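Local structure of DegV family protein (Streptococcus agalactiae, 3LUP) at residues 62-67 and 268-273; 9-14 and 29-34; 94-99 and 199-204; 162-167 and 274-279. The protein binds a fatty acid, here elaidic acid, in a pocket between its two sheet domains and may take part in lipid transport or fatty acid metabolism. All blocks are in the same frame, centred on the assembly; numbering follows the deposited sequence.

Interaction 1. Residues 62-67 and 268-273; sequences PKTSQP and IATHLG. With ELA (Elaidic acid), chain B.
Thr64 and His271 meet in the fatty acid pocket of this DegV fold, where the short strand 63-64 faces helix 266-272 beside the bound elaidic acid. The two side chains reach toward each other tip to tip. Thr64 OG1 stands at the edge of the imidazole, near its plane, and forms a 2.9 Å hydrogen bond with His271 NE2 in which either group could be the donor. The hydroxyl is set between the backbone N and the carbonyl carbon (chi1 57°), which directs it to the ring, while CG2 swings toward Thr270. Held at its edge by this bond, the imidazole has a neighbour on each face. On one face ELA C8 lies 3.4 Å above the ring plane, displaced toward the rim. Thr270 CG2 lies over the rim of the opposite face. That methyl serves the strand as well, packing 3.4 Å from Pro62 O and 4.2 Å from Thr64 CG2. Its companion Thr270 OG1 is turned back to Gly266 O in its own helix and to Tyr51 OH, both by hydrogen bonds, and Thr270 meets 62-67 mainly through CG2.

The ligand runs past both segments. Its carboxylate end lies by the backbone of Thr64 and the side chain of Gln66, and is hydrogen-bonded to Arg175 NH2. Farther along, His271 CB touches the region of C10 and C11, and the helix supplies two hydrocarbon branches to the tail: Ile268 CG2 lies 3.5 Å from ELA C13, and Leu272 CD1 is 3.5 Å from ELA C12.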
loop_
_atom_site.group_PDB
_atom_site.type_symbol
_atom_site.label_atom_id
_atom_site.label_comp_id
_atom_site.label_asym_id
_atom_site.label_seq_id
_atom_site.Cartn_x
_atom_site.Cartn_y
_atom_site.Cartn_z
ATOM N N PRO A 62 2.818 -15.051 11.187
ATOM C CA PRO A 62 3.742 -14.878 10.075
ATOM C C PRO A 62 4.490 -13.540 10.149
ATOM O O PRO A 62 4.053 -12.606 10.848
ATOM C CB PRO A 62 2.830 -14.920 8.840
ATOM C CG PRO A 62 1.581 -15.554 9.292
ATOM C CD PRO A 62 1.422 -15.147 10.716
ATOM N N LYS A 63 5.626 -13.468 9.454
ATOM C CA LYS A 63 6.339 -12.212 9.269
ATOM C C LYS A 63 6.511 -11.950 7.779
ATOM O O LYS A 63 6.322 -12.840 6.952
ATOM C CB LYS A 63 7.704 -12.250 9.956
ATOM C CG LYS A 63 7.673 -12.667 11.408
ATOM C CD LYS A 63 8.941 -12.265 12.152
ATOM C CE LYS A 63 8.978 -10.757 12.388
ATOM N NZ LYS A 63 9.164 -10.447 13.835
ATOM N N THR A 64 6.850 -10.721 7.433
ATOM C CA THR A 64 7.306 -10.444 6.088
ATOM C C THR A 64 8.743 -9.947 6.163
ATOM O O THR A 64 9.261 -9.654 7.252
ATOM C CB THR A 64 6.424 -9.411 5.368
ATOM O OG1 THR A 64 6.393 -8.211 6.131
ATOM C CG2 THR A 64 4.996 -9.937 5.197
ATOM N N SER A 65 9.396 -9.885 5.006
ATOM C CA SER A 65 10.723 -9.304 4.914
ATOM C C SER A 65 10.731 -8.351 3.747
ATOM O O SER A 65 9.900 -8.468 2.850
ATOM C CB SER A 65 11.779 -10.382 4.721
ATOM O OG SER A 65 11.547 -11.029 3.490
ATOM N N GLN A 66 11.664 -7.401 3.783
ATOM C CA GLN A 66 11.853 -6.419 2.724
ATOM C C GLN A 66 12.129 -7.136 1.411
ATOM O O GLN A 66 12.679 -8.240 1.421
ATOM C CB GLN A 66 13.032 -5.509 3.069
ATOM C CG GLN A 66 12.779 -4.583 4.244
ATOM C CD GLN A 66 14.045 -3.953 4.794
ATOM O OE1 GLN A 66 14.890 -3.434 4.046
ATOM N NE2 GLN A 66 14.179 -3.982 6.110
ATOM N N PRO A 67 11.729 -6.537 0.274
ATOM C CA PRO A 67 12.187 -7.108 -0.997
ATOM C C PRO A 67 13.714 -7.110 -1.054
ATOM O O PRO A 67 14.357 -6.408 -0.277
ATOM C CB PRO A 67 11.595 -6.173 -2.063
ATOM C CG PRO A 67 10.854 -5.122 -1.340
ATOM C CD PRO A 67 10.669 -5.538 0.083
ATOM N N ILE A 268 -0.037 -7.818 3.401
ATOM C CA ILE A 268 -0.797 -6.917 4.280
ATOM C C ILE A 268 -1.747 -7.657 5.227
ATOM O O ILE A 268 -1.908 -7.250 6.362
ATOM C CB ILE A 268 -1.526 -5.820 3.467
ATOM C CG1 ILE A 268 -0.500 -4.982 2.690
ATOM C CG2 ILE A 268 -2.334 -4.918 4.377
ATOM C CD1 ILE A 268 -1.066 -4.151 1.550
ATOM N N ALA A 269 -2.351 -8.753 4.781
ATOM C CA ALA A 269 -3.086 -9.650 5.673
ATOM C C ALA A 269 -2.230 -10.072 6.891
ATOM O O ALA A 269 -2.697 -10.044 8.026
ATOM C CB ALA A 269 -3.571 -10.858 4.914
ATOM N N THR A 270 -0.977 -10.433 6.651
ATOM C CA THR A 270 -0.020 -10.694 7.732
ATOM C C THR A 270 -0.007 -9.625 8.839
ATOM O O THR A 270 0.052 -9.957 10.018
ATOM C CB THR A 270 1.429 -10.903 7.179
ATOM O OG1 THR A 270 1.474 -12.081 6.363
ATOM C CG2 THR A 270 2.442 -11.061 8.310
ATOM N N HIS A 271 -0.057 -8.350 8.467
ATOM C CA HIS A 271 0.070 -7.276 9.458
ATOM C C HIS A 271 -1.273 -6.751 9.962
ATOM O O HIS A 271 -1.369 -6.192 11.061
ATOM C CB HIS A 271 0.947 -6.150 8.904
ATOM C CG HIS A 271 2.355 -6.586 8.649
ATOM N ND1 HIS A 271 3.334 -6.547 9.620
ATOM C CD2 HIS A 271 2.932 -7.136 7.554
ATOM C CE1 HIS A 271 4.463 -7.021 9.120
ATOM N NE2 HIS A 271 4.247 -7.380 7.867
ATOM N N LEU A 272 -2.311 -6.952 9.163
ATOM C CA LEU A 272 -3.621 -6.457 9.503
ATOM C C LEU A 272 -4.481 -7.537 10.166
ATOM O O LEU A 272 -5.362 -7.230 10.977
ATOM C CB LEU A 272 -4.294 -5.908 8.245
ATOM C CG LEU A 272 -4.446 -4.394 8.079
ATOM C CD1 LEU A 272 -3.145 -3.630 8.317
ATOM C CD2 LEU A 272 -5.047 -4.078 6.713
ATOM N N GLY A 273 -4.203 -8.795 9.828
ATOM C CA GLY A 273 -5.040 -9.904 10.238
ATOM C C GLY A 273 -6.129 -10.104 9.207
ATOM O O GLY A 273 -6.299 -9.265 8.306
HETATM C CA ELA B . 9.589 -5.461 6.621
HETATM C C ELA B . 10.420 -6.191 7.683
HETATM O O ELA B . 9.912 -6.982 8.531
HETATM C C3 ELA B . 8.893 -6.392 5.632
HETATM C C4 ELA B . 8.347 -5.618 4.437
HETATM C C5 ELA B . 6.832 -5.822 4.236
HETATM C C6 ELA B . 6.013 -4.858 5.106
HETATM C C7 ELA B . 4.534 -5.176 5.297
HETATM C C8 ELA B . 3.897 -4.148 6.240
HETATM C C9 ELA B . 2.463 -3.828 5.837
HETATM C C10 ELA B . 1.547 -3.077 6.728
HETATM C C11 ELA B . 0.049 -3.252 6.579
HETATM C C12 ELA B . -0.697 -1.925 6.523
HETATM C C13 ELA B . -1.295 -1.625 5.159
HETATM C C14 ELA B . -2.574 -0.803 5.233
HETATM C C15 ELA B . -3.166 -0.626 3.827
HETATM C C16 ELA B . -4.260 0.440 3.744
HETATM C C17 ELA B . -3.848 1.581 2.820
HETATM C C18 ELA B . -5.016 2.121 2.003
HETATM O OXT ELA B . 11.654 -5.981 7.729
#

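Interaction 2. Residues 9-14 and 29-34; sequences ITDTSA and LDIPII
The carboxylate of Asp11 has the methyl end of Ile31 over one face, with Ile31 CD1 3.8 Å from Asp11 CG. Two donors of Ser13 converge on OD1. Ser13 N binds Asp11 OD1 on the anti lone pair, closing an Asx turn, and Ser13 OG meets the same oxygen at 2.7 Å on the syn side, 21° out of the carboxylate plane. Asp11 OD2 accepts from Ile92 N, so both oxygens of this buried group have donors. A chi1 of 51° sets CG between the backbone N and the carbonyl carbon, the position from which OD1 accepts from Ser13 N. Ser13 OG is further bonded to Thr123 OG1, while Ser13 CB shares the methyl of Ile31.

Behind the carboxylate the backbones run parallel, with Asp11 bridged to Leu29. Leu29 N donates to Thr10 O at 2.7 Å, nearly straight at 168°, followed by weak bonds from Thr12 N to Leu29 O and from Ile31 N to Thr12 OG1 (3.4 Å). Ile9 CG2 rests on Leu29 CD1 at 3.8 Å, and Leu72 and Leu75 of helix 69-81 pack against Leu29. At the other end Thr12 CG2 lies 3.3 Å from Asp30 OD1. A type I turn from Asp11 to Ala14 follows strand 6-11 at the carboxyl end of the parallel sheet of the N-terminal alpha/beta domain; Ile31 also touches the elaidic acid, placing this strand end beside the pocket.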
loop_
_atom_site.group_PDB
_atom_site.type_symbol
_atom_site.label_atom_id
_atom_site.label_comp_id
_atom_site.label_asym_id
_atom_site.label_seq_id
_atom_site.Cartn_x
_atom_site.Cartn_y
_atom_site.Cartn_z
ATOM N N ILE A 9 9.467 1.153 -10.971
ATOM C CA ILE A 9 9.646 0.037 -10.051
ATOM C C ILE A 9 8.780 0.180 -8.796
ATOM O O ILE A 9 8.659 1.271 -8.194
ATOM C CB ILE A 9 11.134 -0.224 -9.681
ATOM C CG1 ILE A 9 11.963 -0.518 -10.925
ATOM C CG2 ILE A 9 11.265 -1.441 -8.802
ATOM C CD1 ILE A 9 12.495 0.692 -11.623
ATOM N N THR A 10 8.175 -0.948 -8.438
ATOM C CA THR A 10 7.321 -1.045 -7.280
ATOM C C THR A 10 7.462 -2.428 -6.674
ATOM O O THR A 10 8.276 -3.213 -7.132
ATOM C CB THR A 10 5.848 -0.743 -7.638
ATOM O OG1 THR A 10 5.063 -0.757 -6.434
ATOM C CG2 THR A 10 5.303 -1.758 -8.631
ATOM N N ASP A 11 6.683 -2.719 -5.642
ATOM C CA ASP A 11 6.725 -4.025 -5.022
ATOM C C ASP A 11 5.325 -4.603 -5.030
ATOM O O ASP A 11 4.380 -3.926 -5.394
ATOM C CB ASP A 11 7.313 -3.947 -3.609
ATOM C CG ASP A 11 6.645 -2.875 -2.753
ATOM O OD1 ASP A 11 5.396 -2.945 -2.562
ATOM O OD2 ASP A 11 7.380 -1.962 -2.280
ATOM N N THR A 12 5.199 -5.865 -4.652
ATOM C CA THR A 12 3.928 -6.567 -4.746
ATOM C C THR A 12 2.877 -6.109 -3.716
ATOM O O THR A 12 1.733 -6.564 -3.772
ATOM C CB THR A 12 4.108 -8.082 -4.655
ATOM O OG1 THR A 12 4.672 -8.401 -3.385
ATOM C CG2 THR A 12 5.028 -8.578 -5.754
ATOM N N SER A 13 3.242 -5.197 -2.813
ATOM C CA SER A 13 2.266 -4.630 -1.881
ATOM C C SER A 13 1.393 -3.574 -2.554
ATOM O O SER A 13 0.324 -3.241 -2.058
ATOM C CB SER A 13 2.950 -4.050 -0.638
ATOM O OG SER A 13 3.382 -2.706 -0.845
ATOM N N ALA A 14 1.855 -3.039 -3.679
ATOM C CA ALA A 14 1.068 -2.081 -4.466
ATOM C C ALA A 14 -0.049 -2.812 -5.188
ATOM O O ALA A 14 0.177 -3.871 -5.769
ATOM C CB ALA A 14 1.948 -1.385 -5.460
ATOM N N LEU A 29 9.001 -5.810 -7.661
ATOM C CA LEU A 29 9.803 -6.598 -6.723
ATOM C C LEU A 29 8.907 -7.423 -5.806
ATOM O O LEU A 29 7.902 -6.909 -5.316
ATOM C CB LEU A 29 10.644 -5.662 -5.854
ATOM C CG LEU A 29 12.008 -5.158 -6.307
ATOM C CD1 LEU A 29 12.084 -5.006 -7.805
ATOM C CD2 LEU A 29 12.340 -3.841 -5.610
ATOM N N ASP A 30 9.284 -8.678 -5.549
ATOM C CA ASP A 30 8.513 -9.544 -4.650
ATOM C C ASP A 30 8.811 -9.337 -3.168
ATOM O O ASP A 30 9.960 -9.148 -2.771
ATOM C CB ASP A 30 8.705 -11.015 -5.011
ATOM C CG ASP A 30 8.259 -11.330 -6.431
ATOM O OD1 ASP A 30 7.258 -10.743 -6.911
ATOM O OD2 ASP A 30 8.927 -12.168 -7.077
ATOM N N ILE A 31 7.756 -9.375 -2.360
ATOM C CA ILE A 31 7.875 -9.341 -0.893
ATOM C C ILE A 31 7.618 -10.724 -0.300
ATOM O O ILE A 31 6.524 -11.260 -0.433
ATOM C CB ILE A 31 6.917 -8.297 -0.244
ATOM C CG1 ILE A 31 7.187 -6.897 -0.825
ATOM C CG2 ILE A 31 7.044 -8.333 1.292
ATOM C CD1 ILE A 31 6.270 -5.799 -0.348
ATOM N N PRO A 32 8.636 -11.310 0.338
ATOM C CA PRO A 32 8.479 -12.620 0.960
ATOM C C PRO A 32 7.608 -12.607 2.223
ATOM O O PRO A 32 7.623 -11.642 2.990
ATOM C CB PRO A 32 9.918 -13.010 1.321
ATOM C CG PRO A 32 10.791 -12.153 0.440
ATOM C CD PRO A 32 10.039 -10.858 0.368
ATOM N N ILE A 33 6.836 -13.672 2.409
ATOM C CA ILE A 33 6.161 -13.905 3.670
ATOM C C ILE A 33 6.817 -15.099 4.375
ATOM O O ILE A 33 7.193 -16.084 3.737
ATOM C CB ILE A 33 4.629 -14.124 3.502
ATOM C CG1 ILE A 33 4.300 -15.594 3.290
ATOM C CG2 ILE A 33 4.038 -13.271 2.362
ATOM C CD1 ILE A 33 2.897 -15.923 3.678
ATOM N N ILE A 34 6.981 -15.002 5.685
ATOM C CA ILE A 34 7.621 -16.078 6.433
ATOM C C ILE A 34 6.636 -16.716 7.404
ATOM O O ILE A 34 6.287 -16.126 8.436
ATOM C CB ILE A 34 8.886 -15.604 7.207
ATOM C CG1 ILE A 34 9.773 -14.701 6.335
ATOM C CG2 ILE A 34 9.674 -16.803 7.713
ATOM C CD1 ILE A 34 10.523 -13.627 7.123
#

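Interaction 3. Residues 94-99 and 199-204. With ELA (Elaidic acid), chain B.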
loop_
_atom_site.group_PDB
_atom_site.type_symbol
_atom_site.label_atom_id
_atom_site.label_comp_id
_atom_site.label_asym_id
_atom_site.label_seq_id
_atom_site.Cartn_x
_atom_site.Cartn_y
_atom_site.Cartn_z
ATOM N N ALA A 94 7.900 4.071 4.029
ATOM C CA ALA A 94 9.046 4.106 4.971
ATOM C C ALA A 94 8.663 3.790 6.426
ATOM O O ALA A 94 9.450 3.204 7.162
ATOM C CB ALA A 94 9.742 5.474 4.908
ATOM N N GLY A 95 7.451 4.192 6.831
ATOM C CA GLY A 95 6.962 4.017 8.201
ATOM C C GLY A 95 6.461 2.624 8.559
ATOM O O GLY A 95 6.075 2.374 9.704
ATOM N N ILE A 96 6.449 1.712 7.590
ATOM C CA ILE A 96 5.985 0.344 7.848
ATOM C C ILE A 96 6.972 -0.711 7.352
ATOM O O ILE A 96 6.629 -1.890 7.255
ATOM C CB ILE A 96 4.575 0.077 7.247
ATOM C CG1 ILE A 96 4.607 0.124 5.721
ATOM C CG2 ILE A 96 3.540 1.062 7.814
ATOM C CD1 ILE A 96 3.322 -0.293 5.095
ATOM N N SER A 97 8.194 -0.272 7.053
ATOM C CA SER A 97 9.236 -1.115 6.475
ATOM C C SER A 97 10.439 -0.228 6.236
ATOM O O SER A 97 10.294 0.885 5.715
ATOM C CB SER A 97 8.787 -1.700 5.134
ATOM O OG SER A 97 9.634 -2.753 4.748
ATOM N N GLY A 98 11.622 -0.721 6.606
ATOM C CA GLY A 98 12.856 0.029 6.417
ATOM C C GLY A 98 13.448 -0.141 5.039
ATOM O O GLY A 98 14.611 0.184 4.813
ATOM N N PHE A 99 12.650 -0.648 4.109
ATOM C CA PHE A 99 13.100 -0.869 2.744
ATOM C C PHE A 99 13.438 0.437 2.041
ATOM O O PHE A 99 14.491 0.555 1.412
ATOM C CB PHE A 99 12.048 -1.639 1.951
ATOM C CG PHE A 99 12.491 -2.000 0.574
ATOM C CD1 PHE A 99 11.813 -1.521 -0.528
ATOM C CD2 PHE A 99 13.596 -2.807 0.380
ATOM C CE1 PHE A 99 12.228 -1.858 -1.822
ATOM C CE2 PHE A 99 14.024 -3.142 -0.901
ATOM C CZ PHE A 99 13.344 -2.664 -2.012
ATOM N N GLY A 199 3.815 8.587 7.389
ATOM C CA GLY A 199 3.415 7.313 6.826
ATOM C C GLY A 199 3.424 6.170 7.828
ATOM O O GLY A 199 3.590 5.018 7.443
ATOM N N LYS A 200 3.261 6.487 9.113
ATOM C CA LYS A 200 3.145 5.472 10.162
ATOM C C LYS A 200 1.687 5.171 10.422
ATOM O O LYS A 200 0.819 6.036 10.260
ATOM C CB LYS A 200 3.765 5.955 11.472
ATOM C CG LYS A 200 5.268 5.932 11.498
ATOM C CD LYS A 200 5.782 5.845 12.927
ATOM C CE LYS A 200 7.312 5.757 12.932
ATOM N NZ LYS A 200 7.941 7.000 12.372
ATOM N N ILE A 201 1.397 3.949 10.846
ATOM C CA ILE A 201 0.041 3.666 11.236
ATOM C C ILE A 201 -0.149 4.041 12.690
ATOM O O ILE A 201 0.577 3.556 13.568
ATOM C CB ILE A 201 -0.364 2.230 10.982
ATOM C CG1 ILE A 201 0.073 1.795 9.564
ATOM C CG2 ILE A 201 -1.881 2.100 11.216
ATOM C CD1 ILE A 201 -0.385 0.384 9.159
ATOM N N VAL A 202 -1.095 4.952 12.917
ATOM C CA VAL A 202 -1.430 5.451 14.252
ATOM C C VAL A 202 -2.946 5.367 14.414
ATOM O O VAL A 202 -3.670 5.154 13.429
ATOM C CB VAL A 202 -0.914 6.926 14.531
ATOM C CG1 VAL A 202 0.549 7.059 14.222
ATOM C CG2 VAL A 202 -1.703 7.965 13.762
ATOM N N VAL A 203 -3.425 5.516 15.649
ATOM C CA VAL A 203 -4.856 5.520 15.889
ATOM C C VAL A 203 -5.401 6.893 15.540
ATOM O O VAL A 203 -4.987 7.907 16.094
ATOM C CB VAL A 203 -5.220 5.150 17.349
ATOM C CG1 VAL A 203 -6.731 5.041 17.516
ATOM C CG2 VAL A 203 -4.538 3.844 17.755
ATOM N N TYR A 204 -6.325 6.920 14.593
ATOM C CA TYR A 204 -7.020 8.151 14.282
ATOM C C TYR A 204 -8.057 8.454 15.366
ATOM O O TYR A 204 -8.030 9.523 15.965
ATOM C CB TYR A 204 -7.665 8.057 12.899
ATOM C CG TYR A 204 -8.361 9.319 12.456
ATOM C CD1 TYR A 204 -7.630 10.448 12.076
ATOM C CD2 TYR A 204 -9.754 9.380 12.408
ATOM C CE1 TYR A 204 -8.270 11.612 11.663
ATOM C CE2 TYR A 204 -10.406 10.534 11.993
ATOM C CZ TYR A 204 -9.658 11.646 11.624
ATOM O OH TYR A 204 -10.313 12.784 11.224
HETATM C CA ELA B . 9.589 -5.461 6.621
HETATM C C ELA B . 10.420 -6.191 7.683
HETATM O O ELA B . 9.912 -6.982 8.531
HETATM C C3 ELA B . 8.893 -6.392 5.632
HETATM C C4 ELA B . 8.347 -5.618 4.437
HETATM C C5 ELA B . 6.832 -5.822 4.236
HETATM C C6 ELA B . 6.013 -4.858 5.106
HETATM C C7 ELA B . 4.534 -5.176 5.297
HETATM C C8 ELA B . 3.897 -4.148 6.240
HETATM C C9 ELA B . 2.463 -3.828 5.837
HETATM C C10 ELA B . 1.547 -3.077 6.728
HETATM C C11 ELA B . 0.049 -3.252 6.579
HETATM C C12 ELA B . -0.697 -1.925 6.523
HETATM C C13 ELA B . -1.295 -1.625 5.159
HETATM C C14 ELA B . -2.574 -0.803 5.233
HETATM C C15 ELA B . -3.166 -0.626 3.827
HETATM C C16 ELA B . -4.260 0.440 3.744
HETATM C C17 ELA B . -3.848 1.581 2.820
HETATM C C18 ELA B . -5.016 2.121 2.003
HETATM O OXT ELA B . 11.654 -5.981 7.729
#
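Ile96 CG2 lies 4.0 Å from Ile201 CG1, and the CD1 methyls of both residues reach the hydrocarbon of elaidic acid. Ile96 CD1 is 3.7 Å from ELA C10, and Ile201 CD1 is 3.5 Å from ELA C12. In Ile96, CG1 stands between the backbone N and the carbonyl carbon (chi1 66°) and, with chi2 near 173°, carries CD1 to the ligand, while CG2 faces Ile201. Ser97 OG lies beside C4, nearer the carboxylate.

Next to these side chains the two backbones approach closely at Gly95, which has no side chain to hold them apart; Gly199 opposite has a positive phi. Gly95 CA makes a CA-H...O contact with Gly199 O at 3.6 Å, and Lys200 CG lies against Gly95 O. The joint is therefore one of van der Waals and weak CH contacts.

Farther out, Phe195 of strand 192-195 supports both isoleucines. Arg175 takes Ile96 O on NH1 and hydrogen-bonds the ligand through NH2, and Ile201 O receives Ser177 OG. The loop 94-99, from the parallel-sheet domain, and the edge strand 201-205 of the mixed sheet thus close one wall of the interdomain fatty acid pocket of the DegV fold.

Interaction 4. Residues 162-167 and 274-279; sequences IVVNDL and EGAVAF
Val163 and Val277 pair two antiparallel inner strands, 159-163 and 277-283, of the mixed sheet in the second domain. They form a hydrogen-bonded pair: Val163 N donates to Val277 O at 2.7 Å with an angle of 179° at the hydrogen, and Val277 N returns the bond to Val163 O at 2.9 Å. Both donors lie nearly along the C=O axis of their acceptors. Next to them, Ile162 and Ala278 make a non-hydrogen-bonded pair, with Ile162 CG2 packed 4.0 Å from Ala278 CB. That face looks toward Leu272 of helix 266-272, and Ile162 also touches the elaidic acid. On the other face Val163 and Val277 both touch Lys242 of helix 240-252, and Val277 also Leu214 of helix 210-224.

Beyond the last bonded pair, a water links the two segments. It accepts from Asn165 N at 3.0 Å and donates to Glu274 O at 2.8 Å. Asn165 CB lies 3.7 Å from Gly275 O; its CG, anti to the backbone N (chi1 -164°), continues from there at the surface. The chemistry thus changes along the contact: two straight amide bonds join the strands directly, and one water links Asn165 N to Glu274 O where no direct amide bond is made.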
loop_
_atom_site.group_PDB
_atom_site.type_symbol
_atom_site.label_atom_id
_atom_site.label_comp_id
_atom_site.label_asym_id
_atom_site.label_seq_id
_atom_site.Cartn_x
_atom_site.Cartn_y
_atom_site.Cartn_z
ATOM N N ILE A 162 -8.127 2.488 8.224
ATOM C CA ILE A 162 -8.277 1.049 8.446
ATOM C C ILE A 162 -9.065 0.749 9.704
ATOM O O ILE A 162 -8.935 1.436 10.708
ATOM C CB ILE A 162 -6.899 0.328 8.630
ATOM C CG1 ILE A 162 -5.792 0.964 7.771
ATOM C CG2 ILE A 162 -7.030 -1.187 8.380
ATOM C CD1 ILE A 162 -4.402 0.845 8.406
ATOM N N VAL A 163 -9.870 -0.296 9.648
ATOM C CA VAL A 163 -10.490 -0.833 10.841
ATOM C C VAL A 163 -10.242 -2.320 10.806
ATOM O O VAL A 163 -10.627 -2.997 9.853
ATOM C CB VAL A 163 -11.999 -0.544 10.917
ATOM C CG1 VAL A 163 -12.658 -1.385 12.029
ATOM C CG2 VAL A 163 -12.231 0.941 11.131
ATOM N N VAL A 164 -9.569 -2.819 11.833
ATOM C CA VAL A 164 -9.159 -4.208 11.833
ATOM C C VAL A 164 -10.096 -5.054 12.693
ATOM O O VAL A 164 -10.852 -4.529 13.530
ATOM C CB VAL A 164 -7.658 -4.391 12.224
ATOM C CG1 VAL A 164 -6.776 -3.586 11.297
ATOM C CG2 VAL A 164 -7.403 -4.023 13.680
ATOM N N ASN A 165 -10.054 -6.359 12.475
ATOM C CA ASN A 165 -10.857 -7.230 13.280
ATOM C C ASN A 165 -10.180 -7.521 14.618
ATOM O O ASN A 165 -10.808 -7.439 15.681
ATOM C CB ASN A 165 -11.204 -8.495 12.531
ATOM C CG ASN A 165 -12.334 -9.221 13.171
ATOM O OD1 ASN A 165 -12.249 -10.424 13.422
ATOM N ND2 ASN A 165 -13.408 -8.489 13.482
ATOM N N ASP A 166 -8.892 -7.842 14.568
ATOM C CA ASP A 166 -8.123 -8.030 15.789
ATOM C C ASP A 166 -6.726 -7.433 15.670
ATOM O O ASP A 166 -6.036 -7.584 14.653
ATOM C CB ASP A 166 -8.091 -9.511 16.216
ATOM C CG ASP A 166 -6.994 -10.310 15.520
ATOM O OD1 ASP A 166 -6.906 -10.213 14.270
ATOM O OD2 ASP A 166 -6.238 -11.027 16.233
ATOM N N LEU A 167 -6.326 -6.761 16.738
ATOM C CA LEU A 167 -5.167 -5.889 16.710
ATOM C C LEU A 167 -3.812 -6.571 16.920
ATOM O O LEU A 167 -2.777 -5.928 16.774
ATOM C CB LEU A 167 -5.351 -4.787 17.749
ATOM C CG LEU A 167 -6.396 -3.711 17.473
ATOM C CD1 LEU A 167 -7.135 -3.372 18.760
ATOM C CD2 LEU A 167 -5.734 -2.483 16.877
ATOM N N GLU A 274 -6.848 -11.223 9.326
ATOM C CA GLU A 274 -8.047 -11.462 8.539
ATOM C C GLU A 274 -9.191 -10.654 9.152
ATOM O O GLU A 274 -9.140 -10.295 10.337
ATOM C CB GLU A 274 -8.394 -12.959 8.505
ATOM C CG GLU A 274 -9.632 -13.301 7.684
ATOM C CD GLU A 274 -9.730 -14.774 7.341
ATOM O OE1 GLU A 274 -8.862 -15.539 7.802
ATOM O OE2 GLU A 274 -10.673 -15.179 6.611
ATOM N N GLY A 275 -10.216 -10.383 8.340
ATOM C CA GLY A 275 -11.352 -9.570 8.746
ATOM C C GLY A 275 -11.122 -8.060 8.716
ATOM O O GLY A 275 -12.001 -7.306 9.153
ATOM N N ALA A 276 -9.960 -7.600 8.226
ATOM C CA ALA A 276 -9.680 -6.160 8.154
ATOM C C ALA A 276 -10.425 -5.480 7.000
ATOM O O ALA A 276 -10.692 -6.116 5.977
ATOM C CB ALA A 276 -8.216 -5.918 8.031
ATOM N N VAL A 277 -10.777 -4.201 7.187
ATOM C CA VAL A 277 -11.350 -3.348 6.124
ATOM C C VAL A 277 -10.682 -1.973 6.178
ATOM O O VAL A 277 -10.341 -1.472 7.259
ATOM C CB VAL A 277 -12.917 -3.235 6.203
ATOM C CG1 VAL A 277 -13.343 -2.225 7.241
ATOM C CG2 VAL A 277 -13.517 -2.856 4.858
ATOM N N ALA A 278 -10.471 -1.379 5.006
ATOM C CA ALA A 278 -9.745 -0.115 4.888
ATOM C C ALA A 278 -10.276 0.665 3.713
ATOM O O ALA A 278 -10.981 0.120 2.866
ATOM C CB ALA A 278 -8.273 -0.368 4.693
ATOM N N PHE A 279 -9.944 1.946 3.651
ATOM C CA PHE A 279 -10.050 2.642 2.382
ATOM C C PHE A 279 -8.737 3.358 2.077
ATOM O O PHE A 279 -7.942 3.638 2.981
ATOM C CB PHE A 279 -11.265 3.590 2.316
ATOM C CG PHE A 279 -11.127 4.840 3.147
ATOM C CD1 PHE A 279 -11.762 4.938 4.383
ATOM C CD2 PHE A 279 -10.392 5.914 2.689
ATOM C CE1 PHE A 279 -11.652 6.087 5.164
ATOM C CE2 PHE A 279 -10.270 7.068 3.452
ATOM C CZ PHE A 279 -10.905 7.158 4.700
HETATM O O HOH W 1 -7.871 -8.095 11.408
#

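Interactions 1 and 3 both line the elaidic acid, with centres about 13 Å apart; Gln66 CG packs 3.7 Å from Ser97 OG beside the carboxylate end. Interaction 2 adjoins interaction 1 through the small antiparallel sheet of 33-34 and 63-64, probably bonded from Ile34 N to Lys63 O (2.6 Å), and Ile31 also touches the ligand. Interaction 4 lies behind the tail in the mixed sheet. Helix 266-272 is followed in the chain by strand 277-283, Leu272 CD2 reaches Ile162 CG2 at 3.9 Å, and Ile162 CD1 meets Ile201 CG2 of interaction 3 at 4.0 Å. Interactions 2 and 4 do not touch, their centres being about 20 Å and nearest atoms about 11 Å apart.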